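Long-range contacts in ribonucleoside-diphosphate reductase, alpha chain (PDB 6DQX), which probably reduces ribonucleoside diphosphates to deoxyribonucleotides as the catalytic alpha subunit of a class Id ribonucleotide reductase: residues 259-267 against 399-410; 430-438 against 493-501. One frame throughout, in Å; residues are numbered along the deposited sequence.

Contact 1: 259-267 against 399-410; sequences PDVYKDKNM and EILKGYGRRNTT. With EDO (1,2-ethanediol), chain F.
Val261, Tyr262 and Lys265 on the short helix 260-264 and the turn after it meet the loop that follows helix 367-395, in a mixed apolar and polar contact. Val261 forms its apolar centre. With CG1 between the backbone N and the carbonyl carbon (chi1 63°), CG2 stands anti to the N and lies over one face of the Tyr404 ring, a CH-pi contact 3.9 Å from the ring centroid. The same methyl is 3.7 Å from Ile400 CG2, while CG1 turns to Leu401 CD2. Ile400 extends this patch with its other branch, CD1 meeting Met267 SD tip to tip at 4.0 Å. At the edge of the Tyr404 ring, the hydroxyl OH donates to the anti lone pair of Asp264 OD2 at 2.6 Å; OD1 of the same carboxylate holds a glycerol.

The contact thus joins helix 260-264, which comes between strands 247-249 and 288-296, to the loop between helices 367-395 and 418-423, on the outer part of the ribonucleotide reductase alpha/beta barrel domain. Lys265, extended beyond CG, carries NZ to Ile400 O at 2.8 Å, approaching from above the carbonyl plane, and a water joins NZ to Lys402 O, so the ammonium holds two carbonyls of the same loop. Tyr262 OH and Thr409 OG1 are hydrogen-bonded, although the tyrosine oxygen is less certainly placed. Arg406, extended from CG to NE, reaches along its own loop: NH2 donates to Thr409 O at 2.9 Å, nearly in the guanidinium plane, and also touches Pro259 CB and Val261 CG1. Leu401 CD2 sits over the centre of one guanidinium face. Arg407 NH2 donates to O2 of an ethanediol, probably, like the glycerol, from the crystallisation liquor. His343 of helix 334-343 backs Met267, Ile400 and Thr409.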
loop_
_atom_site.group_PDB
_atom_site.type_symbol
_atom_site.label_atom_id
_atom_site.label_comp_id
_atom_site.label_asym_id
_atom_site.label_seq_id
_atom_site.Cartn_x
_atom_site.Cartn_y
_atom_site.Cartn_z
ATOM N N PRO A 259 12.642 -30.733 6.136
ATOM C CA PRO A 259 13.937 -31.305 6.531
ATOM C C PRO A 259 14.188 -31.207 8.039
ATOM O O PRO A 259 13.720 -30.258 8.698
ATOM C CB PRO A 259 14.951 -30.442 5.788
ATOM C CG PRO A 259 14.253 -29.178 5.470
ATOM C CD PRO A 259 12.799 -29.537 5.282
ATOM N N ASP A 260 14.966 -32.145 8.574
ATOM C CA ASP A 260 15.299 -32.144 10.002
ATOM C C ASP A 260 15.767 -30.783 10.528
ATOM O O ASP A 260 15.395 -30.390 11.653
ATOM C CB ASP A 260 16.360 -33.194 10.325
ATOM C CG ASP A 260 15.839 -34.631 10.236
ATOM O OD1 ASP A 260 14.638 -34.878 10.005
ATOM O OD2 ASP A 260 16.688 -35.531 10.354
ATOM N N VAL A 261 16.572 -30.071 9.742
ATOM C CA VAL A 261 17.105 -28.769 10.192
ATOM C C VAL A 261 15.995 -27.804 10.594
ATOM O O VAL A 261 16.145 -27.080 11.586
ATOM C CB VAL A 261 18.047 -28.107 9.164
ATOM C CG1 VAL A 261 17.317 -27.790 7.866
ATOM C CG2 VAL A 261 18.690 -26.848 9.744
ATOM N N TYR A 262 14.870 -27.799 9.865
ATOM C CA TYR A 262 13.793 -26.885 10.209
ATOM C C TYR A 262 13.009 -27.362 11.421
ATOM O O TYR A 262 12.566 -26.556 12.221
ATOM C CB TYR A 262 12.866 -26.658 9.021
ATOM C CG TYR A 262 13.476 -25.858 7.863
ATOM C CD1 TYR A 262 14.582 -25.014 8.041
ATOM C CD2 TYR A 262 12.895 -25.906 6.603
ATOM C CE1 TYR A 262 15.101 -24.265 6.988
ATOM C CE2 TYR A 262 13.407 -25.162 5.534
ATOM C CZ TYR A 262 14.504 -24.332 5.740
ATOM O OH TYR A 262 14.992 -23.548 4.727
ATOM N N LYS A 263 12.875 -28.673 11.574
ATOM C CA LYS A 263 12.277 -29.247 12.765
ATOM C C LYS A 263 13.121 -28.960 13.998
ATOM O O LYS A 263 12.589 -28.612 15.064
ATOM C CB LYS A 263 12.095 -30.762 12.593
ATOM C CG LYS A 263 11.036 -31.118 11.571
ATOM C CD LYS A 263 10.911 -32.620 11.423
ATOM C CE LYS A 263 9.798 -32.930 10.450
ATOM N NZ LYS A 263 9.704 -34.392 10.270
ATOM N N ASP A 264 14.431 -29.105 13.847
ATOM C CA ASP A 264 15.398 -28.924 14.940
ATOM C C ASP A 264 15.380 -27.497 15.500
ATOM O O ASP A 264 15.715 -27.274 16.678
ATOM C CB ASP A 264 16.825 -29.186 14.447
ATOM C CG ASP A 264 17.112 -30.674 14.138
ATOM O OD1 ASP A 264 16.360 -31.579 14.548
ATOM O OD2 ASP A 264 18.124 -30.918 13.450
ATOM N N LYS A 265 15.058 -26.544 14.631
ATOM C CA LYS A 265 15.138 -25.117 14.934
ATOM C C LYS A 265 13.766 -24.419 14.965
ATOM O O LYS A 265 13.699 -23.178 14.997
ATOM C CB LYS A 265 16.108 -24.485 13.924
ATOM C CG LYS A 265 17.556 -24.943 14.160
ATOM C CD LYS A 265 18.538 -24.514 13.094
ATOM C CE LYS A 265 19.959 -24.953 13.467
ATOM N NZ LYS A 265 21.015 -24.282 12.663
ATOM N N ASN A 266 12.692 -25.209 14.997
ATOM C CA ASN A 266 11.296 -24.729 15.017
ATOM C C ASN A 266 11.006 -23.712 13.954
ATOM O O ASN A 266 10.416 -22.663 14.237
ATOM C CB ASN A 266 10.930 -24.090 16.368
ATOM C CG ASN A 266 11.000 -25.041 17.503
ATOM O OD1 ASN A 266 10.890 -26.257 17.328
ATOM N ND2 ASN A 266 11.145 -24.485 18.714
ATOM N N MET A 267 11.423 -23.999 12.724
ATOM C CA MET A 267 11.192 -23.074 11.634
ATOM C C MET A 267 9.939 -23.528 10.890
ATOM O O MET A 267 9.975 -24.368 9.979
ATOM C CB MET A 267 12.423 -22.973 10.753
ATOM C CG MET A 267 13.641 -22.556 11.568
ATOM S SD MET A 267 15.092 -22.204 10.599
ATOM C CE MET A 267 14.911 -20.449 10.312
ATOM N N GLU A 399 24.665 -20.379 7.398
ATOM C CA GLU A 399 24.446 -20.338 8.863
ATOM C C GLU A 399 23.440 -21.357 9.398
ATOM O O GLU A 399 23.696 -21.985 10.403
ATOM C CB GLU A 399 24.046 -18.911 9.280
ATOM C CG GLU A 399 23.834 -18.681 10.778
ATOM C CD GLU A 399 23.243 -17.310 11.085
ATOM O OE1 GLU A 399 23.560 -16.339 10.366
ATOM O OE2 GLU A 399 22.445 -17.204 12.051
ATOM N N ILE A 400 22.285 -21.516 8.731
ATOM C CA ILE A 400 21.262 -22.445 9.187
ATOM C C ILE A 400 21.735 -23.899 9.138
ATOM O O ILE A 400 21.297 -24.723 9.918
ATOM C CB ILE A 400 19.946 -22.237 8.340
ATOM C CG1 ILE A 400 19.199 -21.007 8.860
ATOM C CG2 ILE A 400 19.051 -23.449 8.290
ATOM C CD1 ILE A 400 18.855 -21.009 10.348
ATOM N N LEU A 401 22.643 -24.209 8.226
ATOM C CA LEU A 401 23.143 -25.553 8.043
ATOM C C LEU A 401 24.535 -25.844 8.644
ATOM O O LEU A 401 25.136 -26.859 8.299
ATOM C CB LEU A 401 23.169 -25.867 6.544
ATOM C CG LEU A 401 21.781 -26.013 5.905
ATOM C CD1 LEU A 401 21.888 -25.925 4.386
ATOM C CD2 LEU A 401 21.137 -27.300 6.353
ATOM N N LYS A 402 25.053 -24.973 9.511
ATOM C CA LYS A 402 26.352 -25.256 10.150
ATOM C C LYS A 402 26.265 -26.619 10.835
ATOM O O LYS A 402 25.382 -26.846 11.676
ATOM C CB LYS A 402 26.723 -24.163 11.149
ATOM C CG LYS A 402 28.116 -24.311 11.737
ATOM C CD LYS A 402 28.497 -23.057 12.513
ATOM C CE LYS A 402 29.611 -23.326 13.508
ATOM N NZ LYS A 402 29.696 -22.189 14.449
ATOM N N GLY A 403 27.152 -27.532 10.434
ATOM C CA GLY A 403 27.213 -28.892 10.982
ATOM C C GLY A 403 26.293 -29.908 10.339
ATOM O O GLY A 403 26.319 -31.080 10.714
ATOM N N TYR A 404 25.458 -29.466 9.391
ATOM C CA TYR A 404 24.516 -30.323 8.711
ATOM C C TYR A 404 25.044 -31.001 7.449
ATOM O O TYR A 404 24.452 -31.980 7.036
ATOM C CB TYR A 404 23.195 -29.595 8.394
ATOM C CG TYR A 404 22.301 -29.450 9.615
ATOM C CD1 TYR A 404 22.484 -28.412 10.519
ATOM C CD2 TYR A 404 21.279 -30.340 9.852
ATOM C CE1 TYR A 404 21.667 -28.282 11.637
ATOM C CE2 TYR A 404 20.451 -30.220 10.968
ATOM C CZ TYR A 404 20.644 -29.180 11.846
ATOM O OH TYR A 404 19.848 -29.025 12.959
ATOM N N GLY A 405 26.119 -30.494 6.859
ATOM C CA GLY A 405 26.830 -31.182 5.785
ATOM C C GLY A 405 26.351 -30.951 4.365
ATOM O O GLY A 405 26.741 -31.698 3.458
ATOM N N ARG A 406 25.514 -29.926 4.147
ATOM C CA ARG A 406 25.168 -29.509 2.798
ATOM C C ARG A 406 25.039 -27.997 2.725
ATOM O O ARG A 406 25.042 -27.317 3.755
ATOM C CB ARG A 406 23.895 -30.198 2.315
ATOM C CG ARG A 406 22.637 -29.851 3.096
ATOM C CD ARG A 406 21.423 -30.501 2.439
ATOM N NE ARG A 406 20.209 -30.058 3.122
ATOM C CZ ARG A 406 19.795 -30.441 4.333
ATOM N NH1 ARG A 406 20.458 -31.347 5.056
ATOM N NH2 ARG A 406 18.670 -29.925 4.840
ATOM N N ARG A 407 24.952 -27.523 1.487
ATOM C CA ARG A 407 24.948 -26.102 1.140
ATOM C C ARG A 407 23.538 -25.463 1.171
ATOM O O ARG A 407 23.416 -24.236 1.360
ATOM C CB ARG A 407 25.526 -25.994 -0.277
ATOM C CG ARG A 407 25.655 -24.613 -0.897
ATOM C CD ARG A 407 26.856 -23.885 -0.384
ATOM N NE ARG A 407 27.145 -22.705 -1.200
ATOM C CZ ARG A 407 27.783 -21.631 -0.762
ATOM N NH1 ARG A 407 28.223 -21.570 0.490
ATOM N NH2 ARG A 407 27.976 -20.603 -1.576
ATOM N N ASN A 408 22.511 -26.277 0.916
ATOM C CA ASN A 408 21.139 -25.833 0.622
ATOM C C ASN A 408 20.137 -26.541 1.504
ATOM O O ASN A 408 20.168 -27.759 1.626
ATOM C CB ASN A 408 20.834 -26.169 -0.814
ATOM C CG ASN A 408 21.929 -25.707 -1.742
ATOM O OD1 ASN A 408 22.757 -26.514 -2.195
ATOM N ND2 ASN A 408 21.999 -24.390 -1.974
ATOM N N THR A 409 19.233 -25.784 2.134
ATOM C CA THR A 409 18.311 -26.388 3.098
ATOM C C THR A 409 17.347 -27.343 2.415
ATOM O O THR A 409 17.024 -28.422 2.960
ATOM C CB THR A 409 17.508 -25.349 3.905
ATOM O OG1 THR A 409 16.842 -24.467 3.003
ATOM C CG2 THR A 409 18.409 -24.586 4.851
ATOM N N THR A 410 16.926 -26.945 1.211
ATOM C CA THR A 410 16.092 -27.740 0.340
ATOM C C THR A 410 16.691 -27.746 -1.062
ATOM O O THR A 410 17.376 -26.803 -1.462
ATOM C CB THR A 410 14.643 -27.169 0.257
ATOM O OG1 THR A 410 14.670 -25.873 -0.367
ATOM C CG2 THR A 410 14.042 -27.109 1.661
HETATM C C1 EDO F . 29.428 -19.725 -5.802
HETATM O O1 EDO F . 28.554 -18.643 -6.155
HETATM C C2 EDO F . 28.655 -20.973 -5.410
HETATM O O2 EDO F . 27.600 -20.661 -4.508
HETATM O O HOH W 1 23.475 -25.340 13.056
#

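Contact 2: 430-438 against 493-501; sequences SVEPFKSNY and VFKTFSEIS
Pro433 and Phe497 make the main apolar contact between two irregular loops, one leading towards helix 453-461 and the other linking helices 488-493 and 502-513. Pro433 CD lies over one face of the Phe497 ring, a CH-pi contact 3.9 Å from CD to the centroid. Phe497 CG is anti to the backbone N (chi1 -165°), which places the ring against the proline and Glu432, whose CG comes within 3.4 Å of Phe497 CE2. Pro433 CB also packs on Ile500 CD1 at 3.6 Å. The Glu432 carboxylate turns to Asn523 and Lys418.

Polar links use mainly backbone atoms, with one side-chain donor. Phe497 N makes weak bonds to two successive carbonyls, Phe434 O and Lys435 O. One water bridges Phe434 O to Lys495 O, and another joins Lys435 O to Ser498 N. The straightest bond crossing the contact is Asn437 ND2 to Phe494 O, 2.9 Å and 174°, lying in both the carbonyl and amide planes; ND2 also reaches Gly478 O. Within the second loop, Thr496 N donates to Glu499 OE1 at 2.9 Å, which links the two ends of the turn 496-499.

With the Phe497 N-H shared weakly between two carbonyls, the largely buried loops are probably fixed in place by the CH-pi contact of Pro433 with Phe497, the straight Asn437 bond and the two waters together.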
loop_
_atom_site.group_PDB
_atom_site.type_symbol
_atom_site.label_atom_id
_atom_site.label_comp_id
_atom_site.label_asym_id
_atom_site.label_seq_id
_atom_site.Cartn_x
_atom_site.Cartn_y
_atom_site.Cartn_z
ATOM N N SER A 430 5.361 -30.116 -16.270
ATOM C CA SER A 430 5.704 -30.688 -14.959
ATOM C C SER A 430 5.371 -32.173 -14.888
ATOM O O SER A 430 5.894 -32.949 -15.701
ATOM C CB SER A 430 5.156 -29.871 -13.748
ATOM O OG SER A 430 3.762 -29.999 -13.603
ATOM N N VAL A 431 4.538 -32.566 -13.932
ATOM C CA VAL A 431 4.096 -33.964 -13.776
ATOM C C VAL A 431 2.656 -34.134 -14.250
ATOM O O VAL A 431 2.023 -35.125 -13.980
ATOM C CB VAL A 431 4.224 -34.436 -12.306
ATOM C CG1 VAL A 431 5.692 -34.552 -11.925
ATOM C CG2 VAL A 431 3.512 -33.497 -11.317
ATOM N N GLU A 432 2.135 -33.140 -14.943
ATOM C CA GLU A 432 0.731 -33.113 -15.320
ATOM C C GLU A 432 0.539 -33.897 -16.629
ATOM O O GLU A 432 1.407 -33.873 -17.499
ATOM C CB GLU A 432 0.351 -31.633 -15.498
ATOM C CG GLU A 432 -1.074 -31.237 -15.237
ATOM C CD GLU A 432 -1.241 -29.722 -15.235
ATOM O OE1 GLU A 432 -1.532 -29.188 -16.301
ATOM O OE2 GLU A 432 -1.055 -29.069 -14.177
ATOM N N PRO A 433 -0.621 -34.565 -16.803
ATOM C CA PRO A 433 -0.887 -35.108 -18.126
ATOM C C PRO A 433 -1.049 -33.997 -19.157
ATOM O O PRO A 433 -1.498 -32.892 -18.823
ATOM C CB PRO A 433 -2.228 -35.851 -17.946
ATOM C CG PRO A 433 -2.366 -36.080 -16.472
ATOM C CD PRO A 433 -1.691 -34.891 -15.846
ATOM N N PHE A 434 -0.673 -34.282 -20.393
ATOM C CA PHE A 434 -1.085 -33.486 -21.534
ATOM C C PHE A 434 -2.571 -33.215 -21.499
ATOM O O PHE A 434 -3.364 -34.115 -21.234
ATOM C CB PHE A 434 -0.772 -34.188 -22.851
ATOM C CG PHE A 434 0.647 -34.054 -23.314
ATOM C CD1 PHE A 434 1.201 -32.806 -23.593
ATOM C CD2 PHE A 434 1.414 -35.188 -23.566
ATOM C CE1 PHE A 434 2.496 -32.693 -24.067
ATOM C CE2 PHE A 434 2.719 -35.077 -24.047
ATOM C CZ PHE A 434 3.256 -33.826 -24.309
ATOM N N LYS A 435 -2.931 -31.962 -21.780
ATOM C CA LYS A 435 -4.326 -31.567 -21.820
ATOM C C LYS A 435 -5.022 -32.410 -22.859
ATOM O O LYS A 435 -6.027 -33.036 -22.574
ATOM C CB LYS A 435 -4.474 -30.088 -22.174
ATOM C CG LYS A 435 -5.924 -29.613 -22.126
ATOM C CD LYS A 435 -6.040 -28.100 -22.294
ATOM C CE LYS A 435 -5.737 -27.655 -23.717
ATOM N NZ LYS A 435 -6.473 -26.403 -24.044
ATOM N N SER A 436 -4.456 -32.435 -24.059
ATOM C CA SER A 436 -4.963 -33.292 -25.106
ATOM C C SER A 436 -3.916 -33.528 -26.206
ATOM O O SER A 436 -2.803 -32.988 -26.167
ATOM C CB SER A 436 -6.248 -32.690 -25.685
ATOM O OG SER A 436 -5.942 -31.643 -26.582
ATOM N N ASN A 437 -4.299 -34.345 -27.179
ATOM C CA ASN A 437 -3.389 -34.759 -28.256
ATOM C C ASN A 437 -3.279 -33.782 -29.422
ATOM O O ASN A 437 -2.392 -33.928 -30.263
ATOM C CB ASN A 437 -3.835 -36.115 -28.765
ATOM C CG ASN A 437 -3.742 -37.167 -27.698
ATOM O OD1 ASN A 437 -2.635 -37.556 -27.321
ATOM N ND2 ASN A 437 -4.873 -37.628 -27.199
ATOM N N TYR A 438 -4.175 -32.797 -29.460
ATOM C CA TYR A 438 -4.288 -31.848 -30.567
ATOM C C TYR A 438 -5.104 -30.641 -30.077
ATOM O O TYR A 438 -6.304 -30.765 -29.841
ATOM C CB TYR A 438 -4.963 -32.544 -31.758
ATOM C CG TYR A 438 -4.963 -31.806 -33.093
ATOM C CD1 TYR A 438 -3.971 -30.883 -33.433
ATOM C CD2 TYR A 438 -5.949 -32.085 -34.044
ATOM C CE1 TYR A 438 -3.982 -30.239 -34.667
ATOM C CE2 TYR A 438 -5.968 -31.447 -35.275
ATOM C CZ TYR A 438 -4.993 -30.531 -35.583
ATOM O OH TYR A 438 -5.016 -29.918 -36.805
ATOM N N VAL A 493 -2.844 -45.203 -23.651
ATOM C CA VAL A 493 -1.602 -44.430 -23.629
ATOM C C VAL A 493 -1.849 -42.949 -23.961
ATOM O O VAL A 493 -1.157 -42.086 -23.422
ATOM C CB VAL A 493 -0.517 -45.047 -24.551
ATOM C CG1 VAL A 493 0.691 -44.134 -24.692
ATOM C CG2 VAL A 493 -0.072 -46.401 -24.003
ATOM N N PHE A 494 -2.866 -42.670 -24.792
ATOM C CA PHE A 494 -3.170 -41.306 -25.235
ATOM C C PHE A 494 -4.450 -40.692 -24.652
ATOM O O PHE A 494 -4.981 -39.723 -25.209
ATOM C CB PHE A 494 -3.138 -41.261 -26.778
ATOM C CG PHE A 494 -1.793 -41.584 -27.331
ATOM C CD1 PHE A 494 -0.761 -40.686 -27.206
ATOM C CD2 PHE A 494 -1.525 -42.832 -27.894
ATOM C CE1 PHE A 494 0.507 -40.977 -27.673
ATOM C CE2 PHE A 494 -0.263 -43.136 -28.365
ATOM C CZ PHE A 494 0.762 -42.214 -28.248
ATOM N N LYS A 495 -4.928 -41.210 -23.517
ATOM C CA LYS A 495 -5.968 -40.520 -22.766
ATOM C C LYS A 495 -5.513 -39.085 -22.449
ATOM O O LYS A 495 -4.328 -38.833 -22.164
ATOM C CB LYS A 495 -6.291 -41.223 -21.451
ATOM C CG LYS A 495 -7.177 -42.443 -21.552
ATOM C CD LYS A 495 -7.454 -42.946 -20.140
ATOM C CE LYS A 495 -8.025 -44.342 -20.134
ATOM N NZ LYS A 495 -9.479 -44.348 -20.352
ATOM N N THR A 496 -6.470 -38.166 -22.510
ATOM C CA THR A 496 -6.271 -36.746 -22.139
ATOM C C THR A 496 -6.314 -36.579 -20.620
ATOM O O THR A 496 -6.787 -37.462 -19.914
ATOM C CB THR A 496 -7.409 -35.884 -22.722
ATOM O OG1 THR A 496 -8.663 -36.345 -22.212
ATOM C CG2 THR A 496 -7.428 -35.981 -24.227
ATOM N N PHE A 497 -5.872 -35.426 -20.118
ATOM C CA PHE A 497 -5.943 -35.092 -18.675
ATOM C C PHE A 497 -7.371 -35.354 -18.146
ATOM O O PHE A 497 -7.561 -36.008 -17.112
ATOM C CB PHE A 497 -5.549 -33.616 -18.471
ATOM C CG PHE A 497 -5.231 -33.199 -17.041
ATOM C CD1 PHE A 497 -5.381 -34.033 -15.927
ATOM C CD2 PHE A 497 -4.777 -31.899 -16.819
ATOM C CE1 PHE A 497 -5.064 -33.584 -14.649
ATOM C CE2 PHE A 497 -4.474 -31.444 -15.541
ATOM C CZ PHE A 497 -4.618 -32.283 -14.449
ATOM N N SER A 498 -8.378 -34.868 -18.876
ATOM C CA SER A 498 -9.784 -35.050 -18.477
ATOM C C SER A 498 -10.247 -36.528 -18.401
ATOM O O SER A 498 -11.117 -36.871 -17.598
ATOM C CB SER A 498 -10.713 -34.258 -19.413
ATOM O OG SER A 498 -10.652 -34.748 -20.734
ATOM N N GLU A 499 -9.670 -37.382 -19.233
ATOM C CA GLU A 499 -10.011 -38.812 -19.283
ATOM C C GLU A 499 -9.264 -39.679 -18.261
ATOM O O GLU A 499 -9.595 -40.854 -18.069
ATOM C CB GLU A 499 -9.749 -39.334 -20.703
ATOM C CG GLU A 499 -10.728 -38.768 -21.737
ATOM C CD GLU A 499 -10.266 -38.912 -23.189
ATOM O OE1 GLU A 499 -9.052 -39.122 -23.456
ATOM O OE2 GLU A 499 -11.136 -38.774 -24.086
ATOM N N ILE A 500 -8.238 -39.112 -17.628
ATOM C CA ILE A 500 -7.378 -39.835 -16.701
ATOM C C ILE A 500 -7.986 -39.823 -15.299
ATOM O O ILE A 500 -8.667 -38.873 -14.902
ATOM C CB ILE A 500 -5.925 -39.260 -16.760
ATOM C CG1 ILE A 500 -5.253 -39.710 -18.057
ATOM C CG2 ILE A 500 -5.076 -39.712 -15.576
ATOM C CD1 ILE A 500 -4.014 -38.954 -18.471
ATOM N N SER A 501 -7.760 -40.908 -14.563
ATOM C CA SER A 501 -8.126 -41.001 -13.164
ATOM C C SER A 501 -7.436 -39.915 -12.354
ATOM O O SER A 501 -6.207 -39.864 -12.311
ATOM C CB SER A 501 -7.686 -42.350 -12.579
ATOM O OG SER A 501 -7.858 -42.340 -11.169
HETATM O O HOH W 2 -3.114 -36.494 -22.688
HETATM O O HOH W 3 -8.223 -32.929 -21.039
#

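Contacts 1 and 2 follow one another along the chain: 259-267 and 399-410 are both passed before 430-438 begins. They lie on opposite sides of the chain's centre, with their own centres 38 Å apart and nearest atoms about 17 Å apart. Helix 418-423 lies between 399-410 and 430-438 in sequence, and its Lys418 pairs with Glu432 of contact 2. Contact 1 joins a short helix to a loop and contact 2 two loops, both within the barrel domain; contact 2 is the more buried. Neither adjoins His65, seen to bind magnesium in this protein though not in this chain; the Met267 side chain is about 12 Å from a bound magnesium ion.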